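Local coordinates for Non-reducing end beta-L-arabinofuranosidase (Bacteroides thetaiotaomicron, PDB 5MQO), which probably hydrolyses a sugar linkage of plant pectin as a family GH127 glycoside hydrolase, possibly an aceric acidase, of a gut bacterium, at residues 35-41 with 471-477; 268-273 with 283-288; 388-393 with 404-408; 432-437 with 688-693; 649-653 with 666-670. All coordinates share one frame; numbering follows the deposited sequence.

Contact 1 (35-41 with 471-477)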
# COMPACT_ATOMS: atom_id res chain seq x y z
N LYS A 35 6.76 -17.44 -8.05
CA LYS A 35 5.71 -18.45 -8.06
C LYS A 35 4.42 -17.96 -8.70
O LYS A 35 3.64 -18.76 -9.23
CB LYS A 35 5.44 -18.92 -6.63
CG LYS A 35 6.74 -19.29 -5.93
CD LYS A 35 6.61 -20.45 -4.96
CE LYS A 35 7.83 -21.37 -5.09
NZ LYS A 35 7.61 -22.60 -4.30
N MET A 36 4.18 -16.66 -8.60
CA MET A 36 3.08 -15.99 -9.26
C MET A 36 3.57 -14.76 -9.99
O MET A 36 4.63 -14.23 -9.67
CB MET A 36 2.09 -15.49 -8.24
CG MET A 36 1.55 -16.54 -7.31
SD MET A 36 0.69 -15.62 -6.04
CE MET A 36 -0.12 -16.95 -5.14
N ALA A 37 2.77 -14.30 -10.94
CA ALA A 37 3.03 -13.08 -11.66
C ALA A 37 1.73 -12.26 -11.79
O ALA A 37 0.63 -12.78 -11.54
CB ALA A 37 3.61 -13.40 -13.01
N ASN A 38 1.87 -10.97 -12.11
CA ASN A 38 0.71 -10.09 -12.31
C ASN A 38 -0.14 -10.50 -13.53
O ASN A 38 0.33 -11.16 -14.47
CB ASN A 38 1.13 -8.62 -12.50
CG ASN A 38 1.41 -7.85 -11.19
OD1 ASN A 38 2.03 -8.36 -10.26
ND2 ASN A 38 0.99 -6.61 -11.15
N THR A 39 -1.40 -10.08 -13.48
CA THR A 39 -2.23 -9.91 -14.66
C THR A 39 -1.70 -8.70 -15.40
O THR A 39 -1.08 -7.81 -14.81
CB THR A 39 -3.70 -9.62 -14.31
OG1 THR A 39 -3.86 -8.27 -13.84
CG2 THR A 39 -4.24 -10.58 -13.31
N GLY A 40 -1.98 -8.65 -16.70
CA GLY A 40 -1.58 -7.54 -17.56
C GLY A 40 -2.17 -6.25 -17.05
O GLY A 40 -3.20 -6.24 -16.39
N ILE A 41 -1.48 -5.16 -17.33
CA ILE A 41 -1.85 -3.83 -16.83
C ILE A 41 -3.23 -3.40 -17.34
O ILE A 41 -3.90 -2.61 -16.68
CB ILE A 41 -0.72 -2.80 -17.14
CG1 ILE A 41 -0.91 -1.53 -16.32
CG2 ILE A 41 -0.63 -2.47 -18.62
CD1 ILE A 41 0.34 -0.67 -16.29
N ASN A 471 -4.51 -3.44 -10.51
CA ASN A 471 -3.38 -4.31 -10.81
C ASN A 471 -2.95 -5.18 -9.65
O ASN A 471 -2.01 -5.95 -9.82
CB ASN A 471 -2.17 -3.49 -11.25
CG ASN A 471 -2.35 -2.92 -12.62
OD1 ASN A 471 -2.09 -3.60 -13.62
ND2 ASN A 471 -2.79 -1.68 -12.68
N TYR A 472 -3.64 -5.06 -8.51
CA TYR A 472 -3.44 -5.92 -7.33
C TYR A 472 -4.60 -6.95 -7.05
O TYR A 472 -4.55 -7.71 -6.07
CB TYR A 472 -3.21 -5.00 -6.10
CG TYR A 472 -1.95 -4.15 -6.27
CD1 TYR A 472 -0.71 -4.66 -5.90
CD2 TYR A 472 -1.98 -2.89 -6.87
CE1 TYR A 472 0.45 -3.95 -6.12
CE2 TYR A 472 -0.82 -2.15 -7.09
CZ TYR A 472 0.40 -2.68 -6.70
OH TYR A 472 1.58 -1.98 -6.86
N ALA A 473 -5.60 -7.01 -7.93
CA ALA A 473 -6.80 -7.81 -7.63
C ALA A 473 -6.53 -9.29 -7.79
O ALA A 473 -7.00 -10.05 -6.98
CB ALA A 473 -7.96 -7.39 -8.50
N TYR A 474 -5.75 -9.67 -8.80
CA TYR A 474 -5.46 -11.09 -9.08
C TYR A 474 -3.97 -11.34 -9.31
O TYR A 474 -3.21 -10.42 -9.63
CB TYR A 474 -6.20 -11.57 -10.35
CG TYR A 474 -7.71 -11.39 -10.42
CD1 TYR A 474 -8.59 -12.37 -9.92
CD2 TYR A 474 -8.28 -10.27 -11.04
CE1 TYR A 474 -9.98 -12.21 -9.99
CE2 TYR A 474 -9.66 -10.11 -11.12
CZ TYR A 474 -10.50 -11.08 -10.59
OH TYR A 474 -11.86 -10.91 -10.66
N THR A 475 -3.54 -12.58 -9.16
CA THR A 475 -2.30 -13.02 -9.78
C THR A 475 -2.54 -14.31 -10.53
O THR A 475 -3.56 -14.97 -10.34
CB THR A 475 -1.22 -13.29 -8.73
OG1 THR A 475 -1.77 -14.14 -7.72
CG2 THR A 475 -0.71 -11.97 -8.10
N LEU A 476 -1.56 -14.70 -11.33
CA LEU A 476 -1.61 -15.97 -12.06
C LEU A 476 -0.45 -16.88 -11.67
O LEU A 476 0.54 -16.42 -11.08
CB LEU A 476 -1.52 -15.73 -13.57
CG LEU A 476 -2.31 -14.55 -14.16
CD1 LEU A 476 -1.83 -14.23 -15.56
CD2 LEU A 476 -3.82 -14.84 -14.14
N SER A 477 -0.60 -18.15 -12.01
CA SER A 477 0.50 -19.13 -12.02
C SER A 477 0.12 -20.21 -13.01
O SER A 477 -0.95 -20.13 -13.60
CB SER A 477 0.77 -19.69 -10.61
OG SER A 477 -0.22 -20.59 -10.17
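Lys35 meets segment 471-477 through its backbone, the carbonyl O lying 3.3 Å from CB of Ser477. Next to it, Met36 extends beyond CG (chi2 169°) and crosses the side chain of Thr475 at a slant, bringing SD to 3.3 Å from Thr475 OG1, a hydroxyl already bonded to Asn484 ND2. Its CA also makes a CA-H...O contact of 3.2 Å with Leu476 O. The same oxygen accepts from Ala37 N at 3.1 Å, and Ala37 O receives Leu476 N at 2.9 Å. Ala37 and Leu476 thus form an antiparallel hydrogen-bonded pair with both side chains on one face. Asn38 starts away from segment 471-477, but its amide turns back: OD1 takes the indole N-H of Trp393, and ND2 comes near Asn471 O at too poor an angle for a bond. Thr39 lays CG2 against Tyr474 CB (3.7 Å). At Ile41, CA and CG1 both press on the amide oxygen of Asn471, with OD1 3.2 Å from CA. The short, weakly bonded strand 37-38 forms one edge of a mixed sheet; strand 474-477 comes next and 480-483 follows it, while helix 382-399 lies against Thr475 through Trp393 and Glu397.

Contact 2 (268-273 with 283-288)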
# COMPACT_ATOMS: atom_id res chain seq x y z
N ILE A 268 22.82 -3.77 -3.84
CA ILE A 268 22.61 -4.46 -2.54
C ILE A 268 23.95 -4.75 -1.84
O ILE A 268 24.17 -4.45 -0.62
CB ILE A 268 21.83 -5.79 -2.74
CG1 ILE A 268 20.41 -5.52 -3.25
CG2 ILE A 268 21.72 -6.54 -1.42
CD1 ILE A 268 19.65 -6.74 -3.71
N ASP A 269 24.86 -5.34 -2.61
CA ASP A 269 26.19 -5.67 -2.12
C ASP A 269 26.97 -4.49 -1.54
O ASP A 269 27.75 -4.68 -0.62
CB ASP A 269 27.02 -6.36 -3.22
CG ASP A 269 26.55 -7.78 -3.51
OD1 ASP A 269 25.60 -8.28 -2.85
OD2 ASP A 269 27.16 -8.40 -4.39
N ILE A 270 26.78 -3.30 -2.09
CA ILE A 270 27.46 -2.11 -1.62
C ILE A 270 26.96 -1.66 -0.24
O ILE A 270 27.75 -1.22 0.56
CB ILE A 270 27.34 -0.97 -2.64
CG1 ILE A 270 28.48 -1.07 -3.65
CG2 ILE A 270 27.40 0.41 -1.98
CD1 ILE A 270 28.34 -0.12 -4.84
N ARG A 271 25.67 -1.76 0.03
CA ARG A 271 25.16 -1.24 1.29
C ARG A 271 26.07 -1.64 2.40
O ARG A 271 26.32 -2.82 2.59
CB ARG A 271 23.81 -1.82 1.66
CG ARG A 271 22.73 -1.35 0.77
CD ARG A 271 21.37 -1.47 1.40
NE ARG A 271 20.63 -0.36 0.84
CZ ARG A 271 20.41 0.78 1.46
NH1 ARG A 271 20.77 0.97 2.72
NH2 ARG A 271 19.75 1.74 0.82
N GLY A 272 26.55 -0.65 3.14
CA GLY A 272 27.34 -0.89 4.33
C GLY A 272 28.79 -1.20 4.08
O GLY A 272 29.45 -1.68 4.97
N MET A 273 29.28 -0.92 2.87
CA MET A 273 30.69 -1.06 2.55
C MET A 273 31.22 0.37 2.42
O MET A 273 31.88 0.75 1.46
CB MET A 273 30.86 -1.90 1.28
CG MET A 273 30.12 -3.25 1.28
SD MET A 273 30.61 -4.51 2.50
CE MET A 273 31.99 -5.29 1.68
N ASP A 283 22.15 1.51 6.23
CA ASP A 283 23.46 1.21 5.64
C ASP A 283 24.63 1.35 6.62
O ASP A 283 25.76 1.60 6.18
CB ASP A 283 23.68 1.99 4.29
CG ASP A 283 24.02 3.50 4.45
OD1 ASP A 283 23.94 4.06 5.57
OD2 ASP A 283 24.36 4.15 3.42
N ARG A 284 24.37 1.18 7.93
CA ARG A 284 25.43 1.14 8.95
C ARG A 284 26.22 -0.16 8.77
O ARG A 284 27.45 -0.16 8.83
CB ARG A 284 24.89 1.22 10.39
CG ARG A 284 25.96 1.46 11.45
CD ARG A 284 25.68 0.83 12.81
NE ARG A 284 24.66 1.56 13.60
CZ ARG A 284 24.90 2.47 14.56
NH1 ARG A 284 26.12 2.82 14.88
NH2 ARG A 284 23.88 3.05 15.21
N ILE A 285 25.48 -1.23 8.53
CA ILE A 285 26.01 -2.59 8.35
C ILE A 285 25.54 -3.12 7.00
O ILE A 285 24.57 -2.63 6.45
CB ILE A 285 25.58 -3.52 9.52
CG1 ILE A 285 24.07 -3.89 9.45
CG2 ILE A 285 25.92 -2.85 10.86
CD1 ILE A 285 23.49 -4.53 10.69
N PRO A 286 26.23 -4.13 6.45
CA PRO A 286 25.77 -4.73 5.19
C PRO A 286 24.34 -5.27 5.22
O PRO A 286 23.82 -5.56 6.28
CB PRO A 286 26.75 -5.89 5.00
CG PRO A 286 28.00 -5.34 5.59
CD PRO A 286 27.54 -4.67 6.83
N PHE A 287 23.71 -5.41 4.07
CA PHE A 287 22.34 -5.88 4.05
C PHE A 287 22.20 -7.28 4.62
O PHE A 287 21.22 -7.57 5.30
CB PHE A 287 21.68 -5.81 2.68
CG PHE A 287 20.27 -6.28 2.72
CD1 PHE A 287 19.29 -5.51 3.33
CD2 PHE A 287 19.92 -7.55 2.25
CE1 PHE A 287 17.97 -5.96 3.42
CE2 PHE A 287 18.62 -8.03 2.37
CZ PHE A 287 17.64 -7.24 2.94
N ARG A 288 23.19 -8.14 4.39
CA ARG A 288 23.04 -9.55 4.79
C ARG A 288 23.14 -9.76 6.29
O ARG A 288 22.75 -10.81 6.77
CB ARG A 288 24.02 -10.42 4.01
CG ARG A 288 23.74 -10.36 2.52
CD ARG A 288 24.63 -11.28 1.68
NE ARG A 288 24.15 -11.38 0.31
CZ ARG A 288 24.23 -10.40 -0.61
NH1 ARG A 288 24.79 -9.20 -0.35
NH2 ARG A 288 23.74 -10.62 -1.83
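Asp269 and Arg288 cross at a slant, their carboxylate and guanidinium planes 60° apart, and form the salt bridge that ties the C-terminal end of helix 258-270 to the loop before helix 297-314. This is a connection within the helical catalytic domain, whose clan is that of the six-hairpin glycosidases. The contact is lopsided: Asp269 OD1 takes Arg288 NH1 at 2.8 Å, with NH2 adding only a weak bond, and Arg288 NH2 has a second acidic partner in Glu316. Beside it, Ile268 and Phe287 lie side by side and point the same way, CG2 of Ile268 4.2 Å from CB of Phe287. With CG of Phe287 trans to the backbone N (chi1 -179°), the ring runs on to Val307 of helix 297-314 and to helix 317-333. Arg271 instead crosses Asp283 at about a right angle, NH1 3.5 Å from CB; their charged atoms do not meet. Arg271 bonds Asn281 O and Tyr245 OH, Asp283 OD1 bonds Thr278 N, and OD2 has a weak bond to Asn281 ND2. Met273 crosses Pro286 at about a right angle, SD touching CG, and Pro286 CA gives a CA-H...O contact to Arg271 O, 3.3 Å long with 158° at the hydrogen.

Contact 3 (388-393 with 404-408)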
# COMPACT_ATOMS: atom_id res chain seq x y z
N ASN A 388 5.49 -0.57 2.35
CA ASN A 388 5.11 -1.83 2.99
C ASN A 388 4.16 -2.63 2.08
O ASN A 388 4.26 -3.86 2.02
CB ASN A 388 4.44 -1.55 4.33
CG ASN A 388 4.32 -2.78 5.21
OD1 ASN A 388 5.19 -3.67 5.23
ND2 ASN A 388 3.26 -2.81 6.00
N MET A 389 3.28 -1.94 1.36
CA MET A 389 2.35 -2.59 0.44
C MET A 389 3.08 -3.29 -0.73
O MET A 389 2.84 -4.45 -1.01
CB MET A 389 1.39 -1.55 -0.11
CG MET A 389 0.38 -2.11 -1.09
SD MET A 389 -0.62 -0.86 -1.87
CE MET A 389 -1.18 -1.79 -3.28
N LEU A 390 3.97 -2.55 -1.39
CA LEU A 390 4.79 -3.05 -2.48
C LEU A 390 5.82 -4.11 -2.03
O LEU A 390 6.09 -5.04 -2.76
CB LEU A 390 5.50 -1.90 -3.16
CG LEU A 390 4.73 -0.77 -3.84
CD1 LEU A 390 5.70 0.37 -4.19
CD2 LEU A 390 4.02 -1.21 -5.10
N PHE A 391 6.39 -3.97 -0.83
CA PHE A 391 7.19 -5.06 -0.23
C PHE A 391 6.34 -6.33 -0.16
O PHE A 391 6.72 -7.38 -0.68
CB PHE A 391 7.74 -4.66 1.15
CG PHE A 391 8.52 -5.74 1.89
CD1 PHE A 391 9.36 -6.65 1.23
CD2 PHE A 391 8.46 -5.82 3.28
CE1 PHE A 391 10.08 -7.63 1.93
CE2 PHE A 391 9.18 -6.80 3.99
CZ PHE A 391 9.98 -7.71 3.30
N ASN A 392 5.14 -6.21 0.40
CA ASN A 392 4.34 -7.40 0.61
C ASN A 392 3.85 -8.03 -0.70
O ASN A 392 3.63 -9.24 -0.78
CB ASN A 392 3.16 -7.10 1.53
CG ASN A 392 3.54 -7.18 2.97
OD1 ASN A 392 3.39 -8.21 3.62
ND2 ASN A 392 4.09 -6.10 3.49
N TRP A 393 3.68 -7.19 -1.71
CA TRP A 393 3.26 -7.68 -2.99
C TRP A 393 4.36 -8.53 -3.62
O TRP A 393 4.06 -9.57 -4.14
CB TRP A 393 2.84 -6.54 -3.90
CG TRP A 393 2.33 -7.06 -5.19
CD1 TRP A 393 3.02 -7.13 -6.37
CD2 TRP A 393 1.05 -7.62 -5.44
NE1 TRP A 393 2.23 -7.68 -7.34
CE2 TRP A 393 1.01 -7.99 -6.80
CE3 TRP A 393 -0.08 -7.85 -4.65
CZ2 TRP A 393 -0.10 -8.56 -7.38
CZ3 TRP A 393 -1.21 -8.42 -5.24
CH2 TRP A 393 -1.20 -8.78 -6.59
N TYR A 404 1.02 -12.61 2.86
CA TYR A 404 1.53 -11.38 2.27
C TYR A 404 0.43 -10.62 1.55
O TYR A 404 0.42 -9.39 1.58
CB TYR A 404 2.70 -11.68 1.33
CG TYR A 404 3.90 -12.30 2.02
CD1 TYR A 404 4.62 -11.58 3.00
CD2 TYR A 404 4.31 -13.59 1.73
CE1 TYR A 404 5.71 -12.13 3.63
CE2 TYR A 404 5.39 -14.15 2.37
CZ TYR A 404 6.09 -13.42 3.31
OH TYR A 404 7.16 -13.98 3.94
N ALA A 405 -0.51 -11.33 0.93
CA ALA A 405 -1.69 -10.68 0.35
C ALA A 405 -2.57 -9.90 1.36
O ALA A 405 -3.12 -8.84 1.01
CB ALA A 405 -2.53 -11.67 -0.43
N GLU A 406 -2.69 -10.41 2.58
CA GLU A 406 -3.41 -9.73 3.66
C GLU A 406 -2.86 -8.32 3.92
O GLU A 406 -3.62 -7.34 4.01
CB GLU A 406 -3.31 -10.56 4.95
CG GLU A 406 -4.18 -10.11 6.12
CD GLU A 406 -5.66 -10.07 5.82
OE1 GLU A 406 -6.17 -10.98 5.14
OE2 GLU A 406 -6.33 -9.12 6.27
N LEU A 407 -1.54 -8.23 3.98
CA LEU A 407 -0.85 -6.96 4.20
C LEU A 407 -0.98 -5.97 3.07
O LEU A 407 -1.10 -4.76 3.31
CB LEU A 407 0.62 -7.21 4.56
CG LEU A 407 0.57 -7.58 6.06
CD1 LEU A 407 1.47 -8.71 6.40
CD2 LEU A 407 0.86 -6.37 6.93
N VAL A 408 -0.97 -6.48 1.83
CA VAL A 408 -1.26 -5.64 0.68
C VAL A 408 -2.63 -4.99 0.87
O VAL A 408 -2.77 -3.80 0.67
CB VAL A 408 -1.18 -6.43 -0.66
CG1 VAL A 408 -1.74 -5.63 -1.82
CG2 VAL A 408 0.26 -6.81 -0.97
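Asn392 points into the groove between Tyr404, Leu407 and Val408, within a helical hairpin: helices 382-399 and 402-416 follow one another in the chain and run back antiparallel, the short axes here 8.1 Å apart at 155°. Hairpins of this kind build the helical barrel of the six-hairpin glycosidases, and every touching residue of this one is buried. Asn392 holds CG opposite its own carbonyl carbon (chi1 -84°), which sends the amide across to helix 402-416. There OD1 rests 3.1 Å from Leu407 CB and also meets the rim of the Tyr404 ring, lying in the ring plane 3.6 Å from CD1. Although packed among carbons, this oxygen is satisfied by Trp327 NE1 of helix 317-333, whose indole also stands edge-to-face with Tyr404.

The other main wedge is Val408. Its two methyls divide the work: CG2 sits over the backbone of helix 382-399, 3.5 Å from both Met389 O and Trp393 N, and in the plane of the Trp393 ring at its edge, 3.8 Å from CE3. CG1 faces the terminal methyl CE of Met389, whose fully extended side chain runs obliquely past the valine. Tyr404 CB, for its part, closes on Asn392 O.

The amide of Asn392 is also held from behind by its own helix. ND2 donates to Asn388 O over 2.7 Å at 176°, the acceptor lying in the amide plane, while Asn392 N reaches that oxygen from the opposite face of its carbonyl plane.

Contact 4 (432-437 with 688-693)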
# COMPACT_ATOMS: atom_id res chain seq x y z
N PRO A 432 -1.65 10.09 11.20
CA PRO A 432 -1.73 9.79 12.61
C PRO A 432 -2.90 8.88 12.97
O PRO A 432 -3.85 8.77 12.20
CB PRO A 432 -1.92 11.19 13.25
CG PRO A 432 -2.64 11.97 12.23
CD PRO A 432 -2.25 11.41 10.89
N LEU A 433 -2.82 8.24 14.14
CA LEU A 433 -3.94 7.47 14.68
C LEU A 433 -4.70 8.17 15.79
O LEU A 433 -5.50 7.54 16.47
CB LEU A 433 -3.42 6.14 15.19
CG LEU A 433 -3.25 5.06 14.10
CD1 LEU A 433 -1.93 5.26 13.32
CD2 LEU A 433 -3.37 3.67 14.76
N ARG A 434 -4.43 9.46 15.99
CA ARG A 434 -5.10 10.29 17.00
C ARG A 434 -4.85 11.78 16.75
O ARG A 434 -3.70 12.21 16.51
CB ARG A 434 -4.64 9.93 18.45
CG ARG A 434 -5.41 10.63 19.57
CD ARG A 434 -5.37 9.94 20.92
NE ARG A 434 -5.61 8.49 20.89
CZ ARG A 434 -5.09 7.58 21.75
NH1 ARG A 434 -4.26 7.91 22.76
NH2 ARG A 434 -5.39 6.29 21.59
N ILE A 435 -5.92 12.57 16.81
CA ILE A 435 -5.82 14.02 16.95
C ILE A 435 -6.50 14.39 18.24
O ILE A 435 -7.67 14.10 18.42
CB ILE A 435 -6.52 14.79 15.80
CG1 ILE A 435 -5.95 14.38 14.43
CG2 ILE A 435 -6.42 16.30 16.00
CD1 ILE A 435 -4.56 14.90 14.13
N SER A 436 -5.78 15.07 19.12
CA SER A 436 -6.36 15.64 20.32
C SER A 436 -6.18 17.14 20.29
O SER A 436 -5.07 17.61 20.15
CB SER A 436 -5.65 15.07 21.55
OG SER A 436 -5.88 15.87 22.70
N ALA A 437 -7.24 17.90 20.48
CA ALA A 437 -7.11 19.37 20.56
C ALA A 437 -6.33 19.86 21.81
O ALA A 437 -5.78 20.95 21.79
CB ALA A 437 -8.47 20.03 20.49
N GLY A 688 -11.52 18.64 13.64
CA GLY A 688 -12.13 18.10 14.84
C GLY A 688 -11.14 17.20 15.54
O GLY A 688 -9.94 17.36 15.38
N GLU A 689 -11.65 16.25 16.32
CA GLU A 689 -10.82 15.28 17.00
C GLU A 689 -11.02 13.88 16.41
O GLU A 689 -11.99 13.63 15.72
CB GLU A 689 -11.08 15.35 18.52
CG GLU A 689 -10.58 16.65 19.15
CD GLU A 689 -10.68 16.68 20.67
OE1 GLU A 689 -11.67 17.23 21.16
OE2 GLU A 689 -9.76 16.18 21.38
N MET A 690 -10.06 12.98 16.62
CA MET A 690 -10.11 11.62 16.05
C MET A 690 -9.25 10.66 16.86
O MET A 690 -8.23 11.07 17.41
CB MET A 690 -9.64 11.61 14.59
CG MET A 690 -9.67 10.24 13.89
SD MET A 690 -8.23 9.17 14.18
CE MET A 690 -6.98 9.83 13.11
N THR A 691 -9.66 9.39 16.93
CA THR A 691 -8.80 8.36 17.53
C THR A 691 -9.18 7.02 16.93
O THR A 691 -10.37 6.79 16.70
CB THR A 691 -8.90 8.32 19.08
OG1 THR A 691 -8.02 7.32 19.62
CG2 THR A 691 -10.32 8.00 19.56
N VAL A 692 -8.20 6.15 16.66
CA VAL A 692 -8.48 4.77 16.28
C VAL A 692 -8.64 3.93 17.56
O VAL A 692 -9.65 3.27 17.76
CB VAL A 692 -7.41 4.16 15.34
CG1 VAL A 692 -7.68 2.69 15.00
CG2 VAL A 692 -7.27 5.00 14.08
N TRP A 693 -7.65 3.96 18.43
CA TRP A 693 -7.69 3.14 19.64
C TRP A 693 -8.49 3.87 20.71
O TRP A 693 -8.32 5.08 20.86
CB TRP A 693 -6.27 2.78 20.13
CG TRP A 693 -5.63 1.83 19.26
CD1 TRP A 693 -4.99 2.11 18.11
CD2 TRP A 693 -5.60 0.41 19.40
NE1 TRP A 693 -4.53 0.96 17.53
CE2 TRP A 693 -4.88 -0.10 18.31
CE3 TRP A 693 -6.06 -0.48 20.38
CZ2 TRP A 693 -4.64 -1.47 18.13
CZ3 TRP A 693 -5.85 -1.85 20.21
CH2 TRP A 693 -5.14 -2.33 19.10
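Backbone bonds pair Ile435 with Met690 in both directions. Ile435 N gives to Met690 O at 2.8 Å, and Met690 N returns a 3.2 Å bond to Ile435 O. Two residues along, Val692 N donates to Leu433 O; between the two lies the antiparallel non-hydrogen-bonded pair Arg434 and Thr691, where Arg434 CA touches Met690 O through a CA-H...O contact.

Polar side chains add to this ladder. Arg434 and Thr691 lie side by side, pointing the same way; a bend at chi3 (-46°) swings the guanidinium back so that NE donates to Thr691 OG1 at 3.0 Å, the oxygen 20° off the guanidinium plane. That hydroxyl hands its own hydrogen to Trp693 O, 2.6 Å away, and Arg434 NH2 adds weak bonds to the same carbonyl and to Gln596. Beyond the Ile435 and Met690 pair, the extended side chain of Glu689 brings OE2 to 3.2 Å from Ala437 N, which meets the oxygen from above the carboxylate plane.

The two strands are far apart in sequence: 434-435, from the catalytic part of the chain, adds itself antiparallel to 690-697 of the C-terminal beta domain, so the helical and beta parts of the enzyme share a sheet here.

Apolar contacts gather round Leu433. Its CG lies 4.0 Å from Val692 CG2, and CD2 comes to the edge of the Trp693 ring, near its plane, 4.0 Å from CD1. Packing against the backbone falls to Met690: bent at chi2 and chi3, it turns SD and CE along Pro432 and Leu433, CE 3.4 Å from Pro432 O, the carbonyl that also bonds Tyr679 OH.

Contact 5 (649-653 with 666-670)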
# COMPACT_ATOMS: atom_id res chain seq x y z
N ALA A 649 -21.87 3.55 23.55
CA ALA A 649 -20.60 3.52 24.26
C ALA A 649 -20.85 3.90 25.71
O ALA A 649 -21.89 4.43 26.03
CB ALA A 649 -19.65 4.51 23.62
N ARG A 650 -19.91 3.63 26.60
CA ARG A 650 -20.04 4.14 27.97
C ARG A 650 -19.34 5.49 28.08
O ARG A 650 -18.36 5.75 27.38
CB ARG A 650 -19.52 3.12 28.98
CG ARG A 650 -20.32 1.82 28.93
CD ARG A 650 -19.82 0.73 29.87
NE ARG A 650 -19.59 1.30 31.19
CZ ARG A 650 -18.82 0.74 32.13
NH1 ARG A 650 -18.22 -0.43 31.91
NH2 ARG A 650 -18.65 1.37 33.29
N LEU A 651 -19.85 6.37 28.91
CA LEU A 651 -19.31 7.72 28.99
C LEU A 651 -18.69 7.94 30.35
O LEU A 651 -19.34 7.68 31.38
CB LEU A 651 -20.40 8.75 28.75
CG LEU A 651 -19.98 10.22 28.86
CD1 LEU A 651 -19.11 10.58 27.69
CD2 LEU A 651 -21.19 11.14 28.94
N ALA A 652 -17.46 8.44 30.36
CA ALA A 652 -16.80 8.81 31.61
C ALA A 652 -17.31 10.15 32.12
O ALA A 652 -17.56 11.04 31.32
CB ALA A 652 -15.30 8.86 31.41
N SER A 653 -17.47 10.31 33.43
CA SER A 653 -17.77 11.64 34.00
C SER A 653 -16.63 12.57 33.62
O SER A 653 -15.50 12.10 33.53
CB SER A 653 -17.88 11.57 35.52
OG SER A 653 -18.91 10.67 35.92
N VAL A 666 -12.51 8.42 38.19
CA VAL A 666 -13.89 8.91 38.26
C VAL A 666 -14.88 7.80 37.92
O VAL A 666 -14.52 6.77 37.35
CB VAL A 666 -14.14 10.14 37.33
CG1 VAL A 666 -13.25 11.31 37.75
CG2 VAL A 666 -13.94 9.84 35.83
N GLN A 667 -16.14 8.05 38.26
CA GLN A 667 -17.24 7.14 37.91
C GLN A 667 -17.44 7.11 36.41
O GLN A 667 -16.96 8.00 35.67
CB GLN A 667 -18.55 7.57 38.60
CG GLN A 667 -18.64 7.23 40.09
CD GLN A 667 -18.84 5.74 40.36
OE1 GLN A 667 -19.96 5.20 40.26
NE2 GLN A 667 -17.74 5.05 40.70
N ALA A 668 -18.13 6.07 35.94
CA ALA A 668 -18.45 5.97 34.52
C ALA A 668 -19.81 5.29 34.34
O ALA A 668 -19.95 4.30 33.62
CB ALA A 668 -17.34 5.23 33.78
N GLU A 669 -20.81 5.86 34.99
CA GLU A 669 -22.14 5.24 35.06
C GLU A 669 -23.02 5.52 33.85
O GLU A 669 -23.98 4.80 33.65
CB GLU A 669 -22.87 5.69 36.32
CG GLU A 669 -22.19 5.29 37.63
CD GLU A 669 -22.54 6.22 38.81
OE1 GLU A 669 -22.48 7.47 38.65
OE2 GLU A 669 -22.83 5.68 39.90
N LYS A 670 -22.70 6.52 33.03
CA LYS A 670 -23.58 6.94 31.91
C LYS A 670 -23.31 6.21 30.57
O LYS A 670 -22.39 5.39 30.47
CB LYS A 670 -23.48 8.45 31.70
CG LYS A 670 -23.67 9.25 32.97
CD LYS A 670 -23.63 10.74 32.73
CE LYS A 670 -23.58 11.45 34.08
NZ LYS A 670 -24.24 12.79 34.09
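Arg650 meets the 666-670 segment at its root and at its tip. CB starts 4.0 Å from Lys670 O; the chain then turns at chi3 (47°), which directs the edge of the guanidinium to Ala668 O. NE and CZ stay 3.9 and 4.0 Å from Ala668 O, and at the tip NH2 donates to that oxygen over 3.2 Å. The bond is almost straight (173°), and the acceptor lies in the guanidinium plane; the same nitrogen is also near Ala668 CB.

Backbone links flank this side-chain bond. Leu651 N donates to Lys670 O at 3.1 Å. Farther out, Gln667 O is gripped by Ser653 twice, by N at 3.3 Å and more weakly by the OG hydroxyl. Val666 finishes the contact with CG2 3.6 Å from Ser653 O.

The bonds close the base of a long surface loop between two antiparallel strands of the C-terminal domain, 640-651 and 670-678. Strand 622-625 runs along the other side of 640-651: Leu623 bonds the backbone of Arg650 and touches Ala668, Pro625 meets the arginine side chain, and Asn621, just before that strand, bonds the backbone of Ala652.

How the contacts relate
Contacts 2 and 3 lie among the catalytic helices, contact 1 on a sheet beside them, contact 5 in the C-terminal beta domain, and contact 4 joins the two parts. Contacts 1 and 3 touch, their centres 13 Å apart, through Trp393, which bonds Asn38 and packs on Tyr472 and Thr475; contact 2 lies 24 Å from contact 3, centre to centre. Both contacts 2 and 3 fall within the chain enclosed by contact 1. Contact 4 crosses contact 1 along the chain, bringing the C-terminal strand back to the catalytic part. Contact 5 lies between the two segments of contact 4 in sequence and on the same sheet, 20 Å away between centres. Long-range pairings thus fasten both chain ends.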